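Local coordinates for oxygen-binding di-iron protein (Treponema denticola ATCC 35404, PDB 6QNM), which binds oxygen at a di-iron centre built on a metallo-beta-lactamase-type fold and serves this spirochaete as a chemotaxis sensor, at the interface of chains A and B. Coordinates in Å, arbitrary orientation; residue numbers count along the deposited sequence, not the author numbering. Chains: chain A/B, Oxygen-binding di-iron protein.

Contact 1: the interface of chains A and B. Residues chain A 83-86; chain B 83, 86-87.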
# COMPACT_ATOMS: atom_id res chain seq x y z
N PRO A 83 2.02 -4.88 -0.03
CA PRO A 83 1.18 -5.99 0.44
C PRO A 83 1.81 -7.36 0.29
O PRO A 83 1.29 -8.31 0.87
CB PRO A 83 -0.09 -5.85 -0.41
CG PRO A 83 0.29 -4.89 -1.53
CD PRO A 83 1.27 -3.96 -0.91
N ASP A 84 2.89 -7.47 -0.50
CA ASP A 84 3.75 -8.64 -0.63
C ASP A 84 3.77 -9.54 0.60
O ASP A 84 2.91 -10.40 0.77
CB ASP A 84 5.17 -8.16 -0.95
CG ASP A 84 6.14 -9.29 -1.14
OD1 ASP A 84 7.13 -9.33 -0.38
OD2 ASP A 84 5.92 -10.13 -2.03
N VAL A 85 4.79 -9.37 1.45
CA VAL A 85 4.86 -10.07 2.71
C VAL A 85 5.23 -9.10 3.82
O VAL A 85 5.72 -8.01 3.55
N SER A 86 5.01 -9.50 5.08
CA SER A 86 4.63 -10.84 5.60
C SER A 86 5.60 -11.90 5.11
O SER A 86 6.82 -11.76 5.26
CB SER A 86 3.19 -11.22 5.22
OG SER A 86 2.29 -10.87 6.26
N PRO B 83 0.00 -5.71 3.60
CA PRO B 83 0.78 -6.96 3.71
C PRO B 83 0.17 -7.93 4.70
O PRO B 83 0.48 -9.13 4.67
CB PRO B 83 2.16 -6.49 4.19
CG PRO B 83 2.23 -5.04 3.91
CD PRO B 83 0.86 -4.51 3.60
N SER B 86 -3.31 -9.48 2.45
CA SER B 86 -2.80 -10.69 1.82
C SER B 86 -2.07 -11.53 2.87
O SER B 86 -1.60 -11.03 3.89
CB SER B 86 -1.88 -10.34 0.65
OG SER B 86 -2.35 -9.19 -0.04
N SER B 87 -2.00 -12.84 2.59
CA SER B 87 -1.48 -13.89 3.48
C SER B 87 -2.54 -14.26 4.51
O SER B 87 -2.55 -15.37 5.05
CB SER B 87 -0.17 -13.46 4.18
OG SER B 87 0.74 -12.88 3.27

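Contact 2: the interface of chains A and B. Residues chain A 105, 126, 145-146, 150-151; chain B 198, 254.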
# COMPACT_ATOMS: atom_id res chain seq x y z
N LEU A 105 7.45 6.70 7.16
CA LEU A 105 6.00 6.54 7.28
C LEU A 105 5.61 5.11 7.64
O LEU A 105 4.54 4.89 8.22
CB LEU A 105 5.32 6.96 5.98
CG LEU A 105 4.86 8.42 5.88
CD1 LEU A 105 6.06 9.36 5.89
CD2 LEU A 105 4.02 8.63 4.63
N ASP A 126 11.64 12.21 4.65
CA ASP A 126 10.80 12.50 3.49
C ASP A 126 11.60 13.05 2.31
O ASP A 126 11.31 12.73 1.16
CB ASP A 126 9.70 13.48 3.89
CG ASP A 126 8.53 12.79 4.58
OD1 ASP A 126 8.41 11.56 4.44
OD2 ASP A 126 7.75 13.48 5.27
N HIS A 145 7.00 10.32 -3.24
CA HIS A 145 5.78 10.20 -2.47
C HIS A 145 4.55 10.43 -3.33
O HIS A 145 4.55 11.23 -4.27
CB HIS A 145 5.82 11.19 -1.31
CG HIS A 145 7.07 11.09 -0.49
ND1 HIS A 145 7.42 9.94 0.18
CD2 HIS A 145 8.06 11.98 -0.25
CE1 HIS A 145 8.56 10.13 0.81
NE2 HIS A 145 8.97 11.36 0.57
N PHE A 146 3.48 9.69 -2.99
CA PHE A 146 2.18 9.77 -3.67
C PHE A 146 2.27 9.32 -5.13
O PHE A 146 1.47 9.75 -5.97
CB PHE A 146 1.58 11.18 -3.56
CG PHE A 146 1.28 11.58 -2.15
CD1 PHE A 146 0.19 11.05 -1.48
CD2 PHE A 146 2.11 12.47 -1.48
CE1 PHE A 146 -0.08 11.40 -0.18
CE2 PHE A 146 1.84 12.83 -0.17
CZ PHE A 146 0.74 12.29 0.48
N PRO A 150 1.97 7.15 -0.13
CA PRO A 150 2.32 8.44 0.48
C PRO A 150 3.75 8.50 0.98
O PRO A 150 4.31 9.60 1.09
CB PRO A 150 1.32 8.57 1.64
CG PRO A 150 0.86 7.18 1.91
CD PRO A 150 0.88 6.48 0.58
N GLY A 151 4.36 7.35 1.28
CA GLY A 151 5.76 7.30 1.67
C GLY A 151 6.53 6.37 0.74
O GLY A 151 6.46 5.15 0.88
N ARG B 198 -0.03 14.10 6.80
CA ARG B 198 1.05 13.53 6.00
C ARG B 198 0.59 12.43 5.04
O ARG B 198 1.16 12.30 3.95
CB ARG B 198 2.16 12.99 6.91
CG ARG B 198 3.35 12.37 6.17
CD ARG B 198 4.01 13.35 5.20
NE ARG B 198 5.11 12.72 4.47
CZ ARG B 198 4.96 11.97 3.38
NH1 ARG B 198 3.74 11.76 2.89
NH2 ARG B 198 6.01 11.44 2.78
N LEU B 254 8.11 17.56 0.48
CA LEU B 254 8.21 16.23 -0.13
C LEU B 254 9.41 16.07 -1.05
O LEU B 254 9.61 14.98 -1.59
CB LEU B 254 6.92 15.91 -0.90
CG LEU B 254 5.63 15.93 -0.08
CD1 LEU B 254 4.43 15.64 -0.97
CD2 LEU B 254 5.70 14.94 1.08
O HOH W 1 8.21 13.07 -3.38

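Contact 3: the interface of chains A and B. Residues chain A 172-173, 199; chain B 105, 108-109.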
# COMPACT_ATOMS: atom_id res chain seq x y z
N VAL A 172 3.40 -3.02 -14.81
CA VAL A 172 2.76 -4.03 -13.97
C VAL A 172 1.64 -4.62 -14.82
O VAL A 172 1.34 -4.11 -15.90
CB VAL A 172 2.25 -3.45 -12.64
CG1 VAL A 172 3.34 -2.63 -11.97
CG2 VAL A 172 1.01 -2.61 -12.87
N PHE A 173 1.02 -5.70 -14.34
CA PHE A 173 -0.05 -6.44 -15.03
C PHE A 173 0.46 -7.25 -16.21
O PHE A 173 -0.03 -8.36 -16.46
CB PHE A 173 -1.16 -5.52 -15.56
CG PHE A 173 -1.68 -4.51 -14.57
CD1 PHE A 173 -2.12 -4.90 -13.32
CD2 PHE A 173 -1.78 -3.17 -14.93
CE1 PHE A 173 -2.62 -3.97 -12.43
CE2 PHE A 173 -2.28 -2.24 -14.04
CZ PHE A 173 -2.70 -2.63 -12.78
N TYR A 199 -3.11 5.21 -10.66
CA TYR A 199 -2.37 5.10 -9.40
C TYR A 199 -1.60 6.35 -9.00
O TYR A 199 -1.53 6.66 -7.81
CB TYR A 199 -1.40 3.92 -9.45
CG TYR A 199 -2.03 2.56 -9.23
CD1 TYR A 199 -2.85 1.98 -10.19
CD2 TYR A 199 -1.81 1.87 -8.05
CE1 TYR A 199 -3.42 0.74 -9.99
CE2 TYR A 199 -2.38 0.63 -7.83
CZ TYR A 199 -3.18 0.07 -8.80
OH TYR A 199 -3.74 -1.17 -8.58
N LEU B 105 -8.76 -2.73 -7.94
CA LEU B 105 -7.34 -2.49 -8.18
C LEU B 105 -6.47 -3.61 -7.61
O LEU B 105 -5.41 -3.92 -8.16
CB LEU B 105 -6.91 -1.15 -7.57
CG LEU B 105 -6.96 0.10 -8.44
CD1 LEU B 105 -8.38 0.41 -8.88
CD2 LEU B 105 -6.36 1.29 -7.70
N ARG B 108 -6.76 -7.67 -9.15
CA ARG B 108 -5.97 -7.96 -10.34
C ARG B 108 -4.63 -8.60 -9.99
O ARG B 108 -4.12 -9.42 -10.76
CB ARG B 108 -5.72 -6.68 -11.13
CG ARG B 108 -6.69 -6.39 -12.23
CD ARG B 108 -6.21 -5.19 -13.04
NE ARG B 108 -5.53 -5.58 -14.26
CZ ARG B 108 -5.20 -4.74 -15.24
NH1 ARG B 108 -5.49 -3.45 -15.12
NH2 ARG B 108 -4.58 -5.18 -16.32
N PHE B 109 -4.06 -8.25 -8.85
CA PHE B 109 -2.73 -8.72 -8.45
C PHE B 109 -2.77 -10.03 -7.69
O PHE B 109 -1.71 -10.60 -7.41
CB PHE B 109 -2.03 -7.67 -7.58
CG PHE B 109 -1.65 -6.42 -8.31
CD1 PHE B 109 -0.74 -6.46 -9.36
CD2 PHE B 109 -2.19 -5.20 -7.95
CE1 PHE B 109 -0.38 -5.30 -10.02
CE2 PHE B 109 -1.83 -4.04 -8.61
CZ PHE B 109 -0.92 -4.09 -9.65

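Contact 1: the interface of chains A and B
A:Pro83 and B:Pro83 meet at the middle of this loop-to-loop contact, their CA atoms 3.4 Å apart. B:Pro83 lays a face of its pyrrolidine over A:Pro83 CA, the two rings inclined to each other, with its CD 3.5 Å from that atom and its CG following at 3.7 Å. Moving outward, B:Ser86 sets its CB 3.8 Å from A:Pro83 O. At the rim, the hydroxyl OG of A:Ser86 donates to the carbonyl B:Pro83 O over 3.0 Å, arriving from above the carbonyl plane, 44° out of it. B:Ser87 flanks that bond: its OG swings to the side of its own backbone N (chi1 -46°) and lies 3.5 Å from A:Ser86 CB. The loop is built differently in the two copies (A:Ser86 follows a cis peptide and the A:Val85 side chain is incomplete), so an exact twin of this bond need not exist. It corresponds to the HxHxDH-type motif of the superfamily, in which A:Asp84 would be the conserved aspartate and A:Val85 stands where the last histidine usually is. The contact sets this presumed metal-binding loop at the apparent dimer interface and may link packing there to the iron site, empty in this apo structure.

Contact 2: the interface of chains A and B
B:Arg198 pushes its side chain into chain A and is held there on several sides. Its NE donates to A:Asp126 OD2 at 2.9 Å, and its NH2 to A:Asp126 OD1 at the same 2.9 Å, a side-on salt bridge. The carboxylate is tilted 58° from the guanidinium plane, so both oxygens are met from above the carboxylate plane, although they lie nearly in the plane of the guanidinium. The end of the guanidinium turns to the carbonyl A:Pro150 O, which takes NH1 at 2.9 Å and NH2 at 3.0 Å, both from one face. NH2 also points into the face of the A:His145 ring, 3.3 Å from its centroid, a cation-pi contact with the two planes nearly perpendicular. The ring is steadied by NE2, which donates within its plane to A:Asp126 O. A bend at chi2 (57°), after an extended first torsion (180°), brings the head to this pocket. B:Leu254 CD2 of its own chain lies over the centre of one guanidinium face, and A:Leu105 CD2 over the other, offset toward its rim. Beyond this tight grip the contact slackens: B:Leu254 CD1 only brushes A:Phe146 CE2 at 3.9 Å, and water 1 bridges A:His145 N and B:Leu254 O. The arginine probably ties the two copies together at the His-Ser-Pro-Gly stretch holding A:Pro150 and A:Gly151, whose histidine probably corresponds to a metal ligand in this family.

Contact 3: the interface of chains A and B
The guanidinium of B:Arg108 lies flat on the ring of A:Phe173, its CZ 3.6 Å from the ring centroid and the two planes 5° apart. It is a stacked cation-pi contact, with NH2 displaced toward the root of the ring, 3.4 Å from A:Phe173 CG, and NH1 over the CD2-CE2 side. The arginine reaches this face by bending at chi3 (99°), which turns the flat head away from the line of its aliphatic stem. A:Val172 packs its CG2 on the opposite face, over the ring centre, so the phenyl is clamped between its own neighbour and the partner's arginine. B:Phe109 comes in at the rim of the same ring, its CZ 3.3 Å from A:Phe173 CE1, and the same CZ touches A:Val172 CG2 at 4.0 Å. Next to it, joined through B:Phe109, is a CH-pi contact: A:Tyr199, at the end of helix 185-199, presents a ring face to B:Leu105 CD2, 4.0 Å from the ring centroid. These surfaces form a part of the apparent dimer interface dominated by ring and aliphatic contacts, with A:Phe173 sinking 89 Å² of its surface against chain B. The phenol oxygen OH of A:Tyr199 sits 3.4 Å from CE2 of B:Phe109.

The C-alpha centres of contact 1 lie about 15 Å from those of contact 3, while contact 2 is about 21 Å from each. Contacts 2 and 3 both use the end of helix 185-199 and the short helix 104-107, along with loops. Given the two-fold symmetry, Leu105 of each copy meets both Arg198 and Tyr199 of its partner: A:Leu105 serves contact 2 and, in the symmetry twin, contact 3. Contact 1 instead pairs equivalent loops across the two-fold. Together they suggest a dimer held by polar and apolar links, some of them on loops that probably border the di-iron site.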